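Local coordinates for glyoxylate reductase (Paecilomyces sp. J18, PDB 3WNV), which probably catalyses the NAD(P)H-dependent reduction of glyoxylate to glycolate, as a fungal member of the D-isomer specific 2-hydroxyacid dehydrogenase family, at residues 111-116 with 170-175; 202-205 with 210-213; 180-183 with 187-190; 12-17 with 295-300; 83-88 with 301-306. All blocks are in the same frame, centred on the assembly; numbering follows the deposited sequence.

Contact 1: 111-116 with 170-175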
# COMPACT_ATOMS: atom_id res chain seq x y z
N VAL A 111 -1.81 -1.14 9.13
CA VAL A 111 -2.23 -0.16 8.12
C VAL A 111 -3.74 -0.13 7.90
O VAL A 111 -4.24 0.78 7.22
CB VAL A 111 -1.55 -0.42 6.75
CG1 VAL A 111 -0.03 -0.46 6.87
CG2 VAL A 111 -2.06 -1.72 6.17
N ASN A 112 -4.48 -1.09 8.46
CA ASN A 112 -5.85 -1.32 7.99
C ASN A 112 -6.81 -0.16 8.24
O ASN A 112 -7.56 0.24 7.33
CB ASN A 112 -6.45 -2.58 8.66
CG ASN A 112 -5.82 -3.88 8.18
OD1 ASN A 112 -4.94 -3.87 7.31
ND2 ASN A 112 -6.27 -5.02 8.76
N ASN A 113 -6.82 0.37 9.46
CA ASN A 113 -7.78 1.42 9.78
C ASN A 113 -7.51 2.67 8.97
O ASN A 113 -8.42 3.19 8.32
CB ASN A 113 -7.77 1.77 11.26
CG ASN A 113 -8.55 0.76 12.09
OD1 ASN A 113 -9.58 0.25 11.65
ND2 ASN A 113 -8.07 0.48 13.30
N ALA A 114 -6.26 3.15 8.99
CA ALA A 114 -5.97 4.43 8.32
C ALA A 114 -6.26 4.38 6.82
O ALA A 114 -6.84 5.33 6.26
CB ALA A 114 -4.52 4.81 8.55
N THR A 115 -5.81 3.30 6.17
CA THR A 115 -6.00 3.15 4.74
C THR A 115 -7.47 3.12 4.40
O THR A 115 -7.89 3.77 3.46
CB THR A 115 -5.40 1.87 4.23
OG1 THR A 115 -3.98 1.88 4.51
CG2 THR A 115 -5.57 1.78 2.71
N ALA A 116 -8.26 2.36 5.17
CA ALA A 116 -9.70 2.32 4.95
C ALA A 116 -10.37 3.67 5.18
O ALA A 116 -11.31 4.01 4.46
CB ALA A 116 -10.35 1.21 5.85
N ALA A 170 -15.12 -2.42 4.02
CA ALA A 170 -16.48 -2.97 3.98
C ALA A 170 -17.29 -2.60 5.22
O ALA A 170 -18.47 -2.28 5.11
CB ALA A 170 -16.45 -4.49 3.81
N ARG A 171 -16.65 -2.67 6.39
CA ARG A 171 -17.29 -2.32 7.64
C ARG A 171 -17.77 -0.86 7.59
O ARG A 171 -18.90 -0.54 7.96
CB ARG A 171 -16.31 -2.51 8.81
CG ARG A 171 -16.90 -2.23 10.21
CD ARG A 171 -15.84 -2.41 11.33
NE ARG A 171 -14.74 -3.32 10.95
CZ ARG A 171 -14.86 -4.64 10.74
NH1 ARG A 171 -16.03 -5.25 10.86
NH2 ARG A 171 -13.79 -5.36 10.39
N ARG A 172 -16.92 0.03 7.10
CA ARG A 172 -17.33 1.43 6.99
C ARG A 172 -18.43 1.59 5.96
O ARG A 172 -19.45 2.23 6.24
CB ARG A 172 -16.13 2.29 6.61
CG ARG A 172 -15.13 2.49 7.77
CD ARG A 172 -13.71 2.70 7.23
NE ARG A 172 -12.76 2.94 8.34
CZ ARG A 172 -12.32 2.02 9.20
NH1 ARG A 172 -12.72 0.73 9.14
NH2 ARG A 172 -11.49 2.40 10.16
N ALA A 173 -18.20 1.02 4.77
CA ALA A 173 -19.16 1.18 3.67
C ALA A 173 -20.55 0.66 4.01
O ALA A 173 -21.54 1.22 3.55
CB ALA A 173 -18.64 0.50 2.42
N ARG A 174 -20.65 -0.43 4.77
CA ARG A 174 -21.96 -0.90 5.19
C ARG A 174 -22.72 0.12 6.05
O ARG A 174 -23.96 0.21 5.96
CB ARG A 174 -21.86 -2.24 5.95
CG ARG A 174 -21.96 -3.43 5.03
CD ARG A 174 -22.00 -4.78 5.79
NE ARG A 174 -20.73 -4.99 6.43
CZ ARG A 174 -19.74 -5.75 5.96
NH1 ARG A 174 -19.87 -6.47 4.84
NH2 ARG A 174 -18.63 -5.81 6.65
N ALA A 175 -21.99 0.86 6.87
CA ALA A 175 -22.60 1.88 7.71
C ALA A 175 -23.12 3.04 6.86
O ALA A 175 -24.02 3.78 7.30
CB ALA A 175 -21.64 2.37 8.78
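Arg172 reaches from helix 164-175 to the start of helix 112-127, and its guanidinium meets Asn113 with its rim and Ala116 with a face. The rim contact is a hydrogen bond: NH2 of Arg172 donates to OD1 of Asn113 over 3.2 Å, with an N-H...O angle of 154°. The side chains run roughly perpendicular, and their amide and guanidinium planes are 36° apart. The donor sits above the carbonyl plane of Asn113, not on a lone pair. CB of Ala116 lies 3.7 Å above the guanidinium plane, displaced toward the rim, and comes within 3.9 Å of Arg172 NE. Helix 112-127 packs here against helix 164-175 of the nucleotide-binding region, into whose start a GxGxxG pattern (Gly161, Gly163, Gly166) runs from the turn after strand 156-160, consistent with the first strand-turn-helix of a Rossmann fold. Extended from CG to NE, Arg172 also forms salt bridges through NE to Asp117 and through NH1 to Glu168, so two carboxylates and one amide oxygen share the cation. A leucine in its place would probably leave Asp117 without its charged mate and the OD1 of Asn113 without this donor. The CA atoms of Ala116 and Arg172 come closest, at 7.9 Å.

Contact 2: 202-205 with 210-213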
# COMPACT_ATOMS: atom_id res chain seq x y z
N ASP A 202 -15.44 -11.34 -13.45
CA ASP A 202 -16.32 -10.68 -14.40
C ASP A 202 -17.59 -10.13 -13.74
O ASP A 202 -18.07 -9.06 -14.09
CB ASP A 202 -16.69 -11.64 -15.55
CG ASP A 202 -15.56 -11.79 -16.57
OD1 ASP A 202 -14.60 -11.00 -16.55
OD2 ASP A 202 -15.65 -12.72 -17.42
N GLU A 203 -18.11 -10.84 -12.74
CA GLU A 203 -19.31 -10.38 -12.04
C GLU A 203 -19.01 -9.17 -11.17
O GLU A 203 -19.88 -8.28 -10.98
CB GLU A 203 -19.90 -11.50 -11.17
CG GLU A 203 -20.70 -12.56 -11.90
CD GLU A 203 -21.00 -13.79 -11.02
OE1 GLU A 203 -20.20 -14.11 -10.09
OE2 GLU A 203 -22.06 -14.44 -11.26
N LEU A 204 -17.78 -9.09 -10.65
CA LEU A 204 -17.37 -7.97 -9.82
C LEU A 204 -17.32 -6.70 -10.69
O LEU A 204 -17.76 -5.63 -10.27
CB LEU A 204 -15.99 -8.22 -9.19
CG LEU A 204 -15.55 -7.17 -8.16
CD1 LEU A 204 -16.36 -7.32 -6.90
CD2 LEU A 204 -14.04 -7.35 -7.84
N LEU A 205 -16.84 -6.86 -11.92
CA LEU A 205 -16.74 -5.73 -12.83
C LEU A 205 -18.14 -5.29 -13.22
O LEU A 205 -18.42 -4.10 -13.27
CB LEU A 205 -15.95 -6.13 -14.08
CG LEU A 205 -14.46 -6.40 -13.88
CD1 LEU A 205 -13.87 -7.11 -15.08
CD2 LEU A 205 -13.68 -5.09 -13.57
N VAL A 210 -19.34 1.17 -7.07
CA VAL A 210 -18.03 1.69 -6.67
C VAL A 210 -17.11 0.48 -6.70
O VAL A 210 -17.41 -0.57 -6.08
CB VAL A 210 -18.06 2.30 -5.24
CG1 VAL A 210 -16.63 2.63 -4.77
CG2 VAL A 210 -18.90 3.60 -5.22
N PHE A 211 -16.02 0.59 -7.44
CA PHE A 211 -15.10 -0.55 -7.59
C PHE A 211 -13.78 -0.23 -6.91
O PHE A 211 -13.10 0.71 -7.29
CB PHE A 211 -14.88 -0.82 -9.09
CG PHE A 211 -14.02 -2.01 -9.38
CD1 PHE A 211 -12.62 -1.91 -9.32
CD2 PHE A 211 -14.62 -3.25 -9.67
CE1 PHE A 211 -11.81 -3.04 -9.57
CE2 PHE A 211 -13.82 -4.36 -9.94
CZ PHE A 211 -12.42 -4.25 -9.88
N SER A 212 -13.37 -1.05 -5.96
CA SER A 212 -12.11 -0.75 -5.22
C SER A 212 -11.17 -1.95 -5.19
O SER A 212 -11.60 -3.11 -5.33
CB SER A 212 -12.42 -0.32 -3.78
OG SER A 212 -12.83 -1.46 -3.04
N LEU A 213 -9.88 -1.70 -5.05
CA LEU A 213 -8.96 -2.83 -5.12
C LEU A 213 -7.90 -2.82 -4.03
O LEU A 213 -7.43 -1.75 -3.64
CB LEU A 213 -8.30 -2.94 -6.52
CG LEU A 213 -7.73 -1.77 -7.35
CD1 LEU A 213 -7.04 -2.40 -8.60
CD2 LEU A 213 -8.77 -0.80 -7.85
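Phe211 projects from strand 210-213 into two leucines of helix 201-207, and its side chain can be followed outward atom by atom. CB leaves the strand toward the helix, and CG stands anti to the backbone N (chi1 -177°), which carries the ring across to the helix. CD2 comes first, 4.0 Å from the carbonyl O of Leu204, an oxygen that lies in the ring plane at the edge and also accepts a hydrogen bond from Ser208. CE2 makes the closest approaches, with CG and CD2 of Leu204 and CD2 of Leu205 each 3.7 Å from it. CZ, at the tip, is 4.0 Å from the same two CD2 methyls. Helix 201-207 leads through a short turn into strand 210-213, a central strand of the parallel Rossmann-type sheet paired with 156-160 and 237-241, so this contact packs a helix against the strand that follows it. The leucines arrive differently: Leu204 runs at about a right angle to Phe211, while Leu205, whose CB points away from the strand, brings CD2 back to the ring. Both methyls approach the ring obliquely. Beyond these three, Phe211 also touches Ile225 and Val237, and Leu204 reaches Leu160 and Ile181.

Contact 3: 180-183 with 187-190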
# COMPACT_ATOMS: atom_id res chain seq x y z
N ILE A 180 -22.12 -5.19 -0.18
CA ILE A 180 -20.69 -5.46 -0.41
C ILE A 180 -20.52 -6.74 -1.22
O ILE A 180 -21.07 -7.79 -0.86
CB ILE A 180 -19.90 -5.62 0.89
CG1 ILE A 180 -20.30 -4.55 1.90
CG2 ILE A 180 -18.38 -5.64 0.62
CD1 ILE A 180 -19.94 -3.09 1.43
N ILE A 181 -19.78 -6.66 -2.31
CA ILE A 181 -19.37 -7.86 -3.05
C ILE A 181 -17.86 -7.88 -3.20
O ILE A 181 -17.20 -6.84 -3.12
CB ILE A 181 -20.04 -7.99 -4.45
CG1 ILE A 181 -19.67 -6.78 -5.33
CG2 ILE A 181 -21.55 -8.11 -4.29
CD1 ILE A 181 -20.22 -6.93 -6.80
N TYR A 182 -17.29 -9.05 -3.45
CA TYR A 182 -15.84 -9.13 -3.59
C TYR A 182 -15.41 -10.31 -4.43
O TYR A 182 -16.12 -11.30 -4.59
CB TYR A 182 -15.17 -9.23 -2.21
CG TYR A 182 -15.14 -10.65 -1.66
CD1 TYR A 182 -16.28 -11.21 -1.06
CD2 TYR A 182 -13.99 -11.43 -1.73
CE1 TYR A 182 -16.27 -12.54 -0.56
CE2 TYR A 182 -13.97 -12.74 -1.21
CZ TYR A 182 -15.11 -13.27 -0.63
OH TYR A 182 -15.06 -14.57 -0.12
N HIS A 183 -14.18 -10.19 -4.94
CA HIS A 183 -13.55 -11.31 -5.63
C HIS A 183 -12.11 -11.46 -5.17
O HIS A 183 -11.31 -10.51 -5.22
CB HIS A 183 -13.57 -11.14 -7.15
CG HIS A 183 -12.87 -12.26 -7.86
ND1 HIS A 183 -13.40 -13.53 -7.94
CD2 HIS A 183 -11.64 -12.32 -8.44
CE1 HIS A 183 -12.55 -14.32 -8.59
NE2 HIS A 183 -11.48 -13.62 -8.90
N LYS A 187 -12.52 -18.04 -2.53
CA LYS A 187 -13.51 -17.54 -1.59
C LYS A 187 -12.92 -17.63 -0.16
O LYS A 187 -12.24 -18.60 0.18
CB LYS A 187 -14.80 -18.36 -1.75
CG LYS A 187 -16.00 -17.95 -0.90
CD LYS A 187 -17.19 -18.79 -1.33
CE LYS A 187 -18.28 -18.83 -0.29
NZ LYS A 187 -18.90 -17.51 -0.08
N LEU A 188 -13.14 -16.59 0.64
CA LEU A 188 -12.68 -16.55 2.02
C LEU A 188 -13.65 -17.36 2.88
O LEU A 188 -14.84 -17.44 2.56
CB LEU A 188 -12.63 -15.10 2.50
CG LEU A 188 -11.39 -14.31 2.05
CD1 LEU A 188 -11.55 -12.86 2.34
CD2 LEU A 188 -10.12 -14.83 2.72
N PRO A 189 -13.16 -17.94 3.98
CA PRO A 189 -14.07 -18.62 4.91
C PRO A 189 -14.98 -17.56 5.55
O PRO A 189 -14.62 -16.39 5.52
CB PRO A 189 -13.11 -19.27 5.92
CG PRO A 189 -11.90 -18.37 5.93
CD PRO A 189 -11.78 -17.84 4.50
N PRO A 190 -16.14 -17.95 6.09
CA PRO A 190 -17.22 -16.99 6.41
C PRO A 190 -16.83 -15.85 7.36
O PRO A 190 -17.28 -14.72 7.15
CB PRO A 190 -18.30 -17.87 7.04
CG PRO A 190 -18.04 -19.24 6.45
CD PRO A 190 -16.55 -19.34 6.42
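Tyr182 contributes most of the surface buried here, 74 Å² of a total of 127 Å², and does so chiefly with its phenolic end. Its OH accepts a hydrogen bond from the backbone N of Leu188, 2.9 Å away and fairly straight at 161°, with the donor at the ring edge near the ring plane. The chi1 of 83° sets CG between the backbone N and the carbonyl carbon, and from there the ring extends toward the loop. Leu188, next in buried area at 31 Å², adds CB at 3.6 Å from the Tyr182 OH, and its CD1 makes a looser apolar contact with CE2 of the ring. Lys187 crosses the tyrosine at about a right angle and brings CG to 3.6 Å from the same oxygen. The amino group of Lys187 and the phenol share a partner, since Glu193 OE2 forms a salt bridge with Lys187 NZ and a hydrogen bond with Tyr182 OH. A main-chain amide and a carboxylate thus fix the hydroxyl's position and tie the tyrosine tip to the loop. In the parallel Rossmann-type sheet, strand 179-183 lies between 156-160 and 197-198; Tyr182 packs edge-to-face with Tyr198, while residues 187-190 lead from the strand into helix 190-193.

Contact 4: 12-17 with 295-300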
# COMPACT_ATOMS: atom_id res chain seq x y z
N ILE A 12 13.82 6.52 11.26
CA ILE A 12 12.77 6.13 12.18
C ILE A 12 12.28 7.44 12.83
O ILE A 12 13.07 8.21 13.39
CB ILE A 12 13.27 5.07 13.22
CG1 ILE A 12 13.46 3.70 12.52
CG2 ILE A 12 12.35 4.99 14.41
CD1 ILE A 12 14.14 2.62 13.39
N VAL A 13 10.99 7.70 12.68
CA VAL A 13 10.41 8.99 13.00
C VAL A 13 9.84 9.00 14.40
O VAL A 13 10.05 9.95 15.16
CB VAL A 13 9.28 9.36 12.02
CG1 VAL A 13 8.72 10.75 12.35
CG2 VAL A 13 9.76 9.27 10.57
N HIS A 14 9.12 7.94 14.75
CA HIS A 14 8.32 7.98 15.98
C HIS A 14 8.84 7.09 17.08
O HIS A 14 8.45 7.26 18.23
CB HIS A 14 6.87 7.58 15.70
CG HIS A 14 6.23 8.37 14.61
ND1 HIS A 14 5.80 9.66 14.79
CD2 HIS A 14 5.97 8.05 13.32
CE1 HIS A 14 5.28 10.10 13.65
NE2 HIS A 14 5.39 9.15 12.74
N ALA A 15 9.69 6.13 16.74
CA ALA A 15 10.04 5.07 17.67
C ALA A 15 11.54 4.98 17.89
O ALA A 15 12.08 3.88 18.10
CB ALA A 15 9.49 3.77 17.20
N ARG A 16 12.21 6.14 17.87
CA ARG A 16 13.64 6.19 18.05
C ARG A 16 14.05 5.53 19.37
O ARG A 16 15.06 4.86 19.44
CB ARG A 16 14.17 7.63 17.99
CG ARG A 16 14.30 8.21 16.58
CD ARG A 16 15.38 7.51 15.70
NE ARG A 16 16.70 7.34 16.33
CZ ARG A 16 17.81 7.01 15.66
NH1 ARG A 16 17.80 6.85 14.34
NH2 ARG A 16 18.95 6.86 16.29
N ALA A 17 13.26 5.74 20.44
CA ALA A 17 13.58 5.16 21.75
C ALA A 17 13.65 3.64 21.70
O ALA A 17 14.54 3.04 22.31
CB ALA A 17 12.57 5.58 22.77
N MET A 295 -0.47 8.23 6.58
CA MET A 295 0.24 9.36 7.13
C MET A 295 -0.47 9.96 8.34
O MET A 295 -0.84 11.12 8.31
CB MET A 295 0.52 10.44 6.05
CG MET A 295 1.46 9.91 4.95
SD MET A 295 1.79 11.17 3.70
CE MET A 295 2.23 12.56 4.71
N THR A 296 -0.64 9.15 9.39
CA THR A 296 -1.06 9.69 10.68
C THR A 296 -0.10 9.34 11.79
O THR A 296 0.73 8.44 11.66
CB THR A 296 -2.44 9.15 11.12
OG1 THR A 296 -2.37 7.72 11.27
CG2 THR A 296 -3.58 9.51 10.13
N TYR A 297 -0.23 10.01 12.94
CA TYR A 297 0.72 9.80 14.01
C TYR A 297 0.56 8.41 14.55
O TYR A 297 1.53 7.72 14.80
CB TYR A 297 0.47 10.81 15.13
CG TYR A 297 1.09 12.16 14.84
CD1 TYR A 297 2.44 12.38 15.07
CD2 TYR A 297 0.31 13.22 14.34
CE1 TYR A 297 3.03 13.60 14.79
CE2 TYR A 297 0.90 14.46 14.05
CZ TYR A 297 2.26 14.62 14.28
OH TYR A 297 2.87 15.83 14.02
N GLU A 298 -0.69 7.99 14.71
CA GLU A 298 -0.93 6.76 15.43
C GLU A 298 -0.58 5.55 14.57
O GLU A 298 0.03 4.61 15.06
CB GLU A 298 -2.39 6.70 15.86
CG GLU A 298 -2.73 7.80 16.85
CD GLU A 298 -3.27 9.09 16.22
OE1 GLU A 298 -3.14 9.28 14.99
OE2 GLU A 298 -3.83 9.92 16.99
N THR A 299 -1.03 5.56 13.32
CA THR A 299 -0.66 4.51 12.37
C THR A 299 0.86 4.41 12.08
O THR A 299 1.43 3.31 12.13
CB THR A 299 -1.46 4.61 11.11
OG1 THR A 299 -2.85 4.39 11.44
CG2 THR A 299 -0.99 3.56 10.08
N GLN A 300 1.51 5.52 11.74
CA GLN A 300 2.97 5.46 11.52
C GLN A 300 3.72 4.93 12.72
O GLN A 300 4.67 4.18 12.53
CB GLN A 300 3.55 6.82 11.09
CG GLN A 300 3.23 7.15 9.63
CD GLN A 300 3.95 8.39 9.15
OE1 GLN A 300 4.58 9.11 9.94
NE2 GLN A 300 3.90 8.63 7.85
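His14 and Gln300 are the closest pair along the backbones, their CA atoms 7.4 Å apart, where a loop before helix 16-21 meets the start of helix 297-317. Each segment turns into its helix through an N-cap, Ala15 in one and Thr296 in the other. OG1 of Thr296 accepts from the N of Thr299 over 3.3 Å, a capping bond at the helix's first turn. Across the contact, NE2 of His14 donates to OE1 of Gln300 over 2.9 Å at 173°. With CG opposite the carbonyl carbon (chi1 -53°), the imidazole is turned to the helix. The oxygen lies in the imidazole plane, and the donor is in the carbonyl plane on a lone pair, although ring and amide planes are 54° apart. CB of Gln300 packs 3.4 Å from the same NE2. CE1 of His14 meets CD1 of Tyr297 at 3.9 Å; the rings touch rim to rim, and neither covers the other. An alanine at His14 would probably leave Gln300 OE1 without this donor and open a gap beside Tyr297. The bond is consistent with a proton on NE2, and it joins the N-terminal part of the chain to its C-terminal helix at the surface.

Contact 5: 83-88 with 301-306. With SO4 (sulfate ion), chain C.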
# COMPACT_ATOMS: atom_id res chain seq x y z
N CYS A 83 13.50 -6.56 8.20
CA CYS A 83 12.25 -6.19 8.80
C CYS A 83 11.80 -4.90 8.16
O CYS A 83 12.41 -3.85 8.32
CB CYS A 83 12.43 -6.06 10.33
SG CYS A 83 12.94 -7.68 11.07
N HIS A 84 10.71 -5.01 7.39
CA HIS A 84 10.24 -3.97 6.50
C HIS A 84 9.03 -3.22 7.04
O HIS A 84 8.06 -3.83 7.53
CB HIS A 84 9.88 -4.64 5.14
CG HIS A 84 9.22 -3.71 4.15
ND1 HIS A 84 9.94 -2.81 3.38
CD2 HIS A 84 7.92 -3.55 3.82
CE1 HIS A 84 9.09 -2.16 2.59
NE2 HIS A 84 7.86 -2.57 2.85
N ASN A 85 9.09 -1.90 6.97
CA ASN A 85 7.99 -1.04 7.40
C ASN A 85 7.09 -0.82 6.19
O ASN A 85 7.42 -0.09 5.24
CB ASN A 85 8.53 0.27 7.95
CG ASN A 85 7.43 1.15 8.48
OD1 ASN A 85 6.28 1.01 8.07
ND2 ASN A 85 7.76 2.05 9.38
N GLY A 86 5.94 -1.47 6.23
CA GLY A 86 4.98 -1.32 5.12
C GLY A 86 4.14 -2.57 4.97
O GLY A 86 4.63 -3.65 5.23
N ALA A 87 2.87 -2.44 4.57
CA ALA A 87 2.08 -3.65 4.38
C ALA A 87 2.37 -4.19 2.98
O ALA A 87 2.24 -5.38 2.74
CB ALA A 87 0.56 -3.32 4.49
N GLY A 88 2.77 -3.31 2.08
CA GLY A 88 3.19 -3.73 0.76
C GLY A 88 4.71 -3.79 0.74
O GLY A 88 5.37 -2.96 1.37
N LYS A 301 3.32 5.30 13.95
CA LYS A 301 4.10 4.84 15.10
C LYS A 301 3.79 3.37 15.32
O LYS A 301 4.67 2.58 15.62
CB LYS A 301 3.77 5.61 16.37
CG LYS A 301 4.62 5.10 17.55
CD LYS A 301 4.66 6.09 18.71
CE LYS A 301 5.52 5.53 19.83
NZ LYS A 301 5.71 6.55 20.87
N GLU A 302 2.53 2.98 15.08
CA GLU A 302 2.20 1.55 15.26
C GLU A 302 2.98 0.70 14.26
O GLU A 302 3.43 -0.40 14.59
CB GLU A 302 0.72 1.30 15.07
CG GLU A 302 0.32 -0.18 15.21
CD GLU A 302 0.45 -0.73 16.64
OE1 GLU A 302 0.67 0.04 17.61
OE2 GLU A 302 0.35 -1.97 16.78
N MET A 303 3.16 1.22 13.05
CA MET A 303 3.90 0.48 12.02
C MET A 303 5.39 0.34 12.43
O MET A 303 5.93 -0.76 12.41
CB MET A 303 3.74 1.14 10.65
CG MET A 303 2.31 1.00 9.98
SD MET A 303 2.24 2.20 8.67
CE MET A 303 3.09 1.29 7.39
N GLU A 304 6.04 1.45 12.77
CA GLU A 304 7.40 1.37 13.33
C GLU A 304 7.57 0.38 14.49
O GLU A 304 8.57 -0.36 14.51
CB GLU A 304 7.93 2.75 13.68
CG GLU A 304 8.16 3.59 12.46
CD GLU A 304 8.76 4.95 12.74
OE1 GLU A 304 8.72 5.44 13.89
OE2 GLU A 304 9.23 5.57 11.77
N LEU A 305 6.66 0.42 15.46
CA LEU A 305 6.76 -0.45 16.63
C LEU A 305 6.67 -1.93 16.24
O LEU A 305 7.37 -2.77 16.82
CB LEU A 305 5.72 -0.09 17.69
CG LEU A 305 5.93 1.25 18.39
CD1 LEU A 305 4.77 1.54 19.34
CD2 LEU A 305 7.24 1.28 19.14
N LEU A 306 5.80 -2.23 15.27
CA LEU A 306 5.67 -3.59 14.75
C LEU A 306 6.96 -4.08 14.10
O LEU A 306 7.38 -5.20 14.32
CB LEU A 306 4.48 -3.70 13.77
CG LEU A 306 4.19 -5.11 13.21
CD1 LEU A 306 4.00 -6.16 14.31
CD2 LEU A 306 2.96 -4.98 12.34
S SO4 C . 1.95 0.40 2.41
O1 SO4 C . 1.27 0.97 1.26
O2 SO4 C . 1.05 -0.39 3.24
O3 SO4 C . 2.98 -0.53 1.88
O4 SO4 C . 2.51 1.46 3.23
O HOH W 1 10.43 4.17 9.74
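Gly86 combines backbone angles, phi 151° and psi 146°, that by themselves call for glycine, because a CB would jam against the carbonyl O of Asn85; it would also clash with NE2 of His84. This glycine directly follows strand 81-85 of the five-stranded parallel sheet (order 2-1-3-4-5), consistent with the flavodoxin-like substrate-binding domain of D-2-hydroxyacid dehydrogenases, and helix 297-317 returns from the chain's far end to pack beside it, as in that family. The closest CA atoms are those of Asn85 and Met303, 6.4 Å apart. Asn85, with CG anti to its N (chi1 -176°), turns its amide to the helix: OD1 faces CE of Met303 at 3.3 Å, and ND2 lies against CG of Glu304 at 3.5 Å. Asn85 and Met303 cross at about a right angle. A bend at chi3 brings the Met303 methyl round, where it also meets CA of Gly86. The Asn85 ND2 is hydrogen-bonded to Tyr55 and more weakly to a water that donates to Glu304 OE2; the carboxylate itself accepts from the backbone N of Val13 and of His14. Past Gly86, a sulfate, probably from the crystallisation liquor, is gripped by main-chain amides and by Arg244. Ala87 N donates to its O2 over 3.0 Å and Gly88 N to its O3 over 2.8 Å.

Contacts 4 and 5 share helix 297-317 and are 9 Å apart between centres; Glu304 of contact 5 joins them directly, its OE1 lying 2.7 Å from His14 N. Contact 1 bridges toward the nucleotide-binding region: Val111 CG1 is 3.6 Å from Met303 CE, and Val111 CG2 is 3.5 Å from Ala87 CB. The sulfate lies where contacts 1 and 5 meet and, held also by Arg244, may mark the substrate-anion site. On its other side, contact 1 packs Ala170 CB 3.9 Å from Ile180 CG2 of contact 3. Contacts 2 and 3 reach the same sheet, where Leu204 CD1 meets Ile181 CG1 at 3.7 Å. Contacts 2 and 4 lie about 34 Å apart between centres.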